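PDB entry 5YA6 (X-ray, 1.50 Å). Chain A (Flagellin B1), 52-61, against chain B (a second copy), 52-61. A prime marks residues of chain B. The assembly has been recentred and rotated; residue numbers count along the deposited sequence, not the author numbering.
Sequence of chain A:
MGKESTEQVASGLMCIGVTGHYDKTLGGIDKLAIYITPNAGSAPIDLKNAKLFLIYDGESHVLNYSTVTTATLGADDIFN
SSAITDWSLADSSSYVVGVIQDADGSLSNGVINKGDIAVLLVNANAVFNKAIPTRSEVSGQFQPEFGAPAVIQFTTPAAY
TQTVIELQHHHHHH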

ATOM      1  N   LEU A  52       4.199   7.392  -8.746  1.00 10.10           N
ATOM      2  CA  LEU A  52       3.353   6.253  -8.473  1.00 10.65           C
ATOM      3  C   LEU A  52       4.209   5.138  -7.827  1.00  9.41           C
ATOM      4  O   LEU A  52       5.149   4.666  -8.394  1.00 11.13           O
ATOM      5  N   PHE A  53       3.858   4.766  -6.591  1.00  9.81           N
ATOM      6  CA  PHE A  53       4.521   3.737  -5.804  1.00 11.29           C
ATOM      7  C   PHE A  53       3.647   2.485  -5.797  1.00 10.76           C
ATOM      8  O   PHE A  53       2.473   2.600  -5.494  1.00 10.82           O
ATOM      9  N   LEU A  54       4.215   1.338  -6.168  1.00 11.68           N
ATOM     10  CA  LEU A  54       3.518   0.077  -6.241  1.00 13.52           C
ATOM     11  C   LEU A  54       4.334  -1.018  -5.575  1.00 14.87           C
ATOM     12  O   LEU A  54       5.525  -1.161  -5.836  1.00 17.30           O
ATOM     13  N   ILE A  55       3.676  -1.762  -4.706  1.00 12.48           N
ATOM     14  CA  ILE A  55       4.260  -2.915  -4.060  1.00 11.54           C
ATOM     15  C   ILE A  55       3.545  -4.187  -4.530  1.00 10.85           C
ATOM     16  O   ILE A  55       2.286  -4.259  -4.500  1.00 11.96           O
ATOM     17  N   TYR A  56       4.337  -5.172  -4.968  1.00 11.21           N
ATOM     18  CA  TYR A  56       3.814  -6.459  -5.401  1.00 11.87           C
ATOM     19  C   TYR A  56       4.961  -7.516  -5.205  1.00 12.20           C
ATOM     20  O   TYR A  56       6.110  -7.299  -5.625  1.00 14.04           O
ATOM     21  N   ASP A  57       4.645  -8.632  -4.570  1.00 12.61           N
ATOM     22  CA  ASP A  57       5.551  -9.823  -4.527  1.00 13.95           C
ATOM     23  C   ASP A  57       6.946  -9.470  -4.005  1.00 13.77           C
ATOM     24  O   ASP A  57       7.994  -9.893  -4.579  1.00 14.14           O
ATOM     25  N   GLY A  58       6.989  -8.669  -2.947  1.00 12.13           N
ATOM     26  CA  GLY A  58       8.278  -8.497  -2.260  1.00 13.24           C
ATOM     27  C   GLY A  58       9.185  -7.455  -2.886  1.00 14.94           C
ATOM     28  O   GLY A  58      10.388  -7.376  -2.531  1.00 14.08           O
ATOM     29  N   GLU A  59       8.611  -6.610  -3.762  1.00 14.36           N
ATOM     30  CA  GLU A  59       9.331  -5.497  -4.347  1.00 16.49           C
ATOM     31  C   GLU A  59       8.481  -4.234  -4.378  1.00 14.96           C
ATOM     32  O   GLU A  59       7.255  -4.298  -4.608  1.00 14.50           O
ATOM     33  N   SER A  60       9.139  -3.120  -4.131  1.00 15.07           N
ATOM     34  CA  SER A  60       8.507  -1.788  -4.210  1.00 16.42           C
ATOM     35  C   SER A  60       9.047  -1.112  -5.448  1.00 16.67           C
ATOM     36  O   SER A  60      10.287  -1.125  -5.671  1.00 19.07           O
ATOM     37  N   HIS A  61       8.159  -0.543  -6.260  1.00 13.84           N
ATOM     38  CA  HIS A  61       8.545   0.087  -7.516  1.00 13.46           C
ATOM     39  C   HIS A  61       8.072   1.499  -7.526  1.00 13.06           C
ATOM     40  O   HIS A  61       7.004   1.799  -6.970  1.00 13.10           O
TER
ATOM     41  N   LEU B  52       8.923  -5.745   5.556  1.00 12.02           N
ATOM     42  CA  LEU B  52       7.815  -4.869   5.728  1.00 11.46           C
ATOM     43  C   LEU B  52       8.027  -3.654   4.816  1.00 11.80           C
ATOM     44  O   LEU B  52       8.936  -2.840   5.021  1.00 11.80           O
ATOM     45  N   PHE B  53       7.084  -3.458   3.889  1.00 12.92           N
ATOM     46  CA  PHE B  53       7.096  -2.323   2.936  1.00 14.25           C
ATOM     47  C   PHE B  53       6.062  -1.336   3.363  1.00 14.82           C
ATOM     48  O   PHE B  53       4.937  -1.744   3.604  1.00 14.00           O
ATOM     49  N   LEU B  54       6.419  -0.086   3.546  1.00 14.10           N
ATOM     50  CA  LEU B  54       5.480   0.944   3.913  1.00 16.60           C
ATOM     51  C   LEU B  54       5.645   2.195   3.050  1.00 18.72           C
ATOM     52  O   LEU B  54       6.691   2.823   3.106  1.00 20.70           O
ATOM     53  N   ILE B  55       4.580   2.652   2.410  1.00 14.58           N
ATOM     54  CA  ILE B  55       4.594   3.908   1.681  1.00 14.44           C
ATOM     55  C   ILE B  55       3.873   4.993   2.487  1.00 13.48           C
ATOM     56  O   ILE B  55       2.753   4.822   2.980  1.00 13.33           O
ATOM     57  N   TYR B  56       4.530   6.174   2.610  1.00 14.23           N
ATOM     58  CA  TYR B  56       3.950   7.297   3.337  1.00 15.70           C
ATOM     59  C   TYR B  56       4.681   8.553   2.817  1.00 15.99           C
ATOM     60  O   TYR B  56       5.897   8.565   2.707  1.00 16.18           O
ATOM     61  N   ASP B  57       3.919   9.571   2.457  1.00 16.13           N
ATOM     62  CA  ASP B  57       4.437  10.897   2.219  1.00 17.62           C
ATOM     63  C   ASP B  57       5.489  10.888   1.122  1.00 17.48           C
ATOM     64  O   ASP B  57       6.491  11.518   1.240  1.00 16.68           O
ATOM     65  N   GLY B  58       5.232  10.144   0.058  1.00 16.01           N
ATOM     66  CA  GLY B  58       6.052  10.232  -1.120  1.00 16.12           C
ATOM     67  C   GLY B  58       7.365   9.478  -1.003  1.00 15.55           C
ATOM     68  O   GLY B  58       8.280   9.676  -1.826  1.00 17.83           O
ATOM     69  N   GLU B  59       7.472   8.548  -0.049  1.00 16.83           N
ATOM     70  CA  GLU B  59       8.598   7.645   0.076  1.00 16.42           C
ATOM     71  C   GLU B  59       8.153   6.224   0.364  1.00 16.46           C
ATOM     72  O   GLU B  59       7.205   6.009   1.086  1.00 18.06           O
ATOM     73  N   SER B  60       8.921   5.269  -0.114  1.00 17.00           N
ATOM     74  CA  SER B  60       8.697   3.882   0.136  1.00 20.03           C
ATOM     75  C   SER B  60       9.838   3.458   1.095  1.00 20.16           C
ATOM     76  O   SER B  60      10.975   4.033   1.057  1.00 22.83           O
ATOM     77  N   HIS B  61       9.479   2.686   2.111  1.00 15.38           N
ATOM     78  CA  HIS B  61      10.447   2.206   3.111  1.00 17.50           C
ATOM     79  C   HIS B  61      10.392   0.733   3.168  1.00 17.79           C
ATOM     80  O   HIS B  61       9.283   0.165   3.100  1.00 18.20           O
TER

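When two copies of one β-hairpin meet face to face, the alternation of side chains along each strand decides what lies between them, and flagellin B1 provides a compact example. In each chain a strand that begins earlier runs through residues 52 to 56; the chain then passes through a type I' turn from Tyr56 to Glu59 and returns. The two 52-56 strands lie nearly antiparallel, at 161°, with their axes 8.7 Å apart at closest approach. Phe53, Ile55 and Ser60 point their CA-to-CB bonds toward the partner, whereas Leu54, Glu59 and His61 point theirs away.

The bumps are the two phenylalanines. Phe53, in the m rotamer (chi1 -67°), reaches across to the turn of the other hairpin, where Gly58′ presents backbone without a side chain. The tip of the ring meets that backbone closely: Phe53 CZ is 3.2 Å from Gly58′ O, and CB of Ser60′ lies 4.0 Å from Phe53 CD1, so that turn, returning strand and the CG2 methyl of Ile55′ together line the hollow. Phe53′, also m, repeats the fit in the opposite direction, its CZ 3.1 Å from Gly58 O. The positive phi of both glycines is well suited to the tight turn.

Beside the rings sit the isoleucines, each m at chi1 and t at chi2. These angles carry the CD1 methyls inward until Ile55 CD1 and Ile55′ CD1 are 3.5 Å apart. The same methyls fill the space beside the phenylalanine stems, with Ile55 CD1 3.7 Å from Phe53′ CB and Phe53 CB 3.8 Å from Ile55′ CD1.

One polar contact accompanies this apolar packing. Both serines adopt t, bringing Ser60 OG within 2.6 Å of Ser60′ OG in a short hydrogen bond, for which either hydroxyl could be the donor. Reciprocal insertion of this kind, together with the isoleucine and serine contacts, belongs to an interface of 490 Å², both sides summed.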

ATOM      1  CB  LEU A  52       2.723   5.723  -9.752  1.00 10.93           C
ATOM      2  CG  LEU A  52       1.835   4.496  -9.647  1.00 11.39           C
ATOM      3  CD1 LEU A  52       0.650   4.802  -8.760  1.00 11.43           C
ATOM      4  CD2 LEU A  52       1.358   3.914 -11.032  1.00 13.13           C
ATOM      5  CB  PHE A  53       4.694   4.220  -4.368  1.00 11.48           C
ATOM      6  CG  PHE A  53       5.633   5.359  -4.229  1.00 12.79           C
ATOM      7  CD1 PHE A  53       7.001   5.129  -4.112  1.00 14.81           C
ATOM      8  CD2 PHE A  53       5.157   6.630  -4.237  1.00 14.09           C
ATOM      9  CE1 PHE A  53       7.873   6.209  -3.994  1.00 16.22           C
ATOM     10  CE2 PHE A  53       6.038   7.744  -4.142  1.00 16.38           C
ATOM     11  CZ  PHE A  53       7.390   7.491  -4.021  1.00 15.79           C
ATOM     12  CB  LEU A  54       3.256  -0.320  -7.685  1.00 15.12           C
ATOM     13  CG  LEU A  54       2.285   0.556  -8.470  1.00 15.72           C
ATOM     14  CD1 LEU A  54       2.297   0.140  -9.953  1.00 17.58           C
ATOM     15  CD2 LEU A  54       0.889   0.577  -7.945  1.00 15.58           C
ATOM     16  CB  ILE A  55       4.080  -2.858  -2.556  1.00 10.94           C
ATOM     17  CG1 ILE A  55       4.724  -1.643  -1.899  1.00 11.17           C
ATOM     18  CG2 ILE A  55       4.649  -4.143  -1.903  1.00 11.70           C
ATOM     19  CD1 ILE A  55       4.172  -1.290  -0.513  1.00 11.96           C
ATOM     20  CB  TYR A  56       3.378  -6.457  -6.911  1.00 12.60           C
ATOM     21  CG  TYR A  56       3.146  -7.836  -7.445  1.00 13.09           C
ATOM     22  CD1 TYR A  56       2.213  -8.687  -6.876  1.00 12.34           C
ATOM     23  CD2 TYR A  56       4.009  -8.366  -8.404  1.00 14.16           C
ATOM     24  CE1 TYR A  56       2.091  -9.992  -7.293  1.00 14.43           C
ATOM     25  CE2 TYR A  56       3.889  -9.655  -8.824  1.00 15.54           C
ATOM     26  CZ  TYR A  56       2.947 -10.469  -8.261  1.00 15.96           C
ATOM     27  OH  TYR A  56       2.867 -11.776  -8.615  1.00 17.75           O
ATOM     28  CB  ASP A  57       5.644 -10.515  -5.866  1.00 16.60           C
ATOM     29  CG  ASP A  57       6.153 -11.957  -5.730  1.00 17.87           C
ATOM     30  OD1 ASP A  57       6.031 -12.584  -4.646  1.00 19.69           O
ATOM     31  OD2 ASP A  57       6.686 -12.415  -6.704  1.00 22.57           O
ATOM     32  CB  GLU A  59       9.838  -5.824  -5.737  1.00 20.96           C
ATOM     33  CG  GLU A  59      10.908  -6.904  -5.770  1.00 24.85           C
ATOM     34  CD  GLU A  59      11.510  -7.090  -7.149  1.00 33.43           C
ATOM     35  OE1 GLU A  59      11.520  -6.121  -7.954  1.00 39.03           O
ATOM     36  OE2 GLU A  59      12.011  -8.199  -7.404  1.00 39.83           O
ATOM     37  CB  SER A  60       8.883  -0.938  -2.989  1.00 18.77           C
ATOM     38  OG  SER A  60       7.825  -0.051  -2.728  1.00 23.28           O
ATOM     39  CB  HIS A  61       7.876  -0.656  -8.677  1.00 14.69           C
ATOM     40  CG  HIS A  61       8.208  -2.102  -8.742  1.00 15.10           C
ATOM     41  ND1 HIS A  61       9.310  -2.587  -9.404  1.00 17.06           N
ATOM     42  CD2 HIS A  61       7.576  -3.193  -8.222  1.00 15.36           C
ATOM     43  CE1 HIS A  61       9.340  -3.902  -9.309  1.00 17.45           C
ATOM     44  NE2 HIS A  61       8.296  -4.297  -8.590  1.00 16.37           N
TER
ATOM     45  CB  LEU B  52       7.685  -4.465   7.181  1.00 13.17           C
ATOM     46  CG  LEU B  52       6.528  -3.502   7.503  1.00 13.44           C
ATOM     47  CD1 LEU B  52       5.183  -4.158   7.131  1.00 14.38           C
ATOM     48  CD2 LEU B  52       6.550  -3.106   8.957  1.00 15.22           C
ATOM     49  CB  PHE B  53       6.797  -2.872   1.509  1.00 15.13           C
ATOM     50  CG  PHE B  53       7.816  -3.870   0.985  1.00 15.49           C
ATOM     51  CD1 PHE B  53       8.934  -3.463   0.246  1.00 18.45           C
ATOM     52  CD2 PHE B  53       7.646  -5.196   1.179  1.00 16.84           C
ATOM     53  CE1 PHE B  53       9.884  -4.393  -0.187  1.00 17.93           C
ATOM     54  CE2 PHE B  53       8.575  -6.137   0.725  1.00 20.29           C
ATOM     55  CZ  PHE B  53       9.694  -5.730   0.018  1.00 19.17           C
ATOM     56  CB  LEU B  54       5.722   1.373   5.333  1.00 18.36           C
ATOM     57  CG  LEU B  54       5.457   0.320   6.423  1.00 18.65           C
ATOM     58  CD1 LEU B  54       5.942   0.840   7.783  1.00 19.35           C
ATOM     59  CD2 LEU B  54       3.982   0.003   6.500  1.00 19.41           C
ATOM     60  CB  ILE B  55       3.825   3.740   0.336  1.00 13.30           C
ATOM     61  CG1 ILE B  55       4.387   2.632  -0.531  1.00 13.91           C
ATOM     62  CG2 ILE B  55       3.772   5.083  -0.445  1.00 13.05           C
ATOM     63  CD1 ILE B  55       3.413   2.012  -1.528  1.00 14.63           C
ATOM     64  CB  TYR B  56       4.020   7.118   4.910  1.00 16.71           C
ATOM     65  CG  TYR B  56       3.731   8.421   5.613  1.00 17.37           C
ATOM     66  CD1 TYR B  56       2.498   9.033   5.545  1.00 16.40           C
ATOM     67  CD2 TYR B  56       4.761   9.123   6.281  1.00 17.18           C
ATOM     68  CE1 TYR B  56       2.254  10.291   6.066  1.00 18.29           C
ATOM     69  CE2 TYR B  56       4.501  10.331   6.883  1.00 18.50           C
ATOM     70  CZ  TYR B  56       3.275  10.939   6.780  1.00 18.15           C
ATOM     71  OH  TYR B  56       3.064  12.196   7.249  1.00 21.90           O
ATOM     72  CB  ASP B  57       5.005  11.495   3.537  1.00 20.29           C
ATOM     73  CG  ASP B  57       5.262  13.028   3.451  1.00 22.54           C
ATOM     74  OD1 ASP B  57       4.561  13.732   2.725  1.00 22.94           O
ATOM     75  OD2 ASP B  57       6.196  13.481   4.093  1.00 29.11           O
ATOM     76  CB  GLU B  59       9.583   8.044   1.207  1.00 19.92           C
ATOM     77  CG  GLU B  59      10.229   9.403   1.114  1.00 24.71           C
ATOM     78  CD  GLU B  59      11.250   9.633   2.247  1.00 27.51           C
ATOM     79  OE1 GLU B  59      12.066   8.688   2.597  1.00 30.16           O
ATOM     80  OE2 GLU B  59      11.181  10.742   2.811  1.00 33.00           O
ATOM     81  CB  SER B  60       8.762   3.091  -1.179  1.00 23.23           C
ATOM     82  OG  SER B  60       8.361   1.742  -0.983  1.00 29.61           O
ATOM     83  CB  HIS B  61      10.120   2.772   4.477  1.00 15.97           C
ATOM     84  CG  HIS B  61      10.137   4.243   4.514  1.00 16.05           C
ATOM     85  ND1 HIS B  61      11.257   4.957   4.855  1.00 18.55           N
ATOM     86  CD2 HIS B  61       9.185   5.149   4.215  1.00 16.29           C
ATOM     87  CE1 HIS B  61      10.979   6.245   4.789  1.00 17.54           C
ATOM     88  NE2 HIS B  61       9.729   6.384   4.391  1.00 18.51           N
TER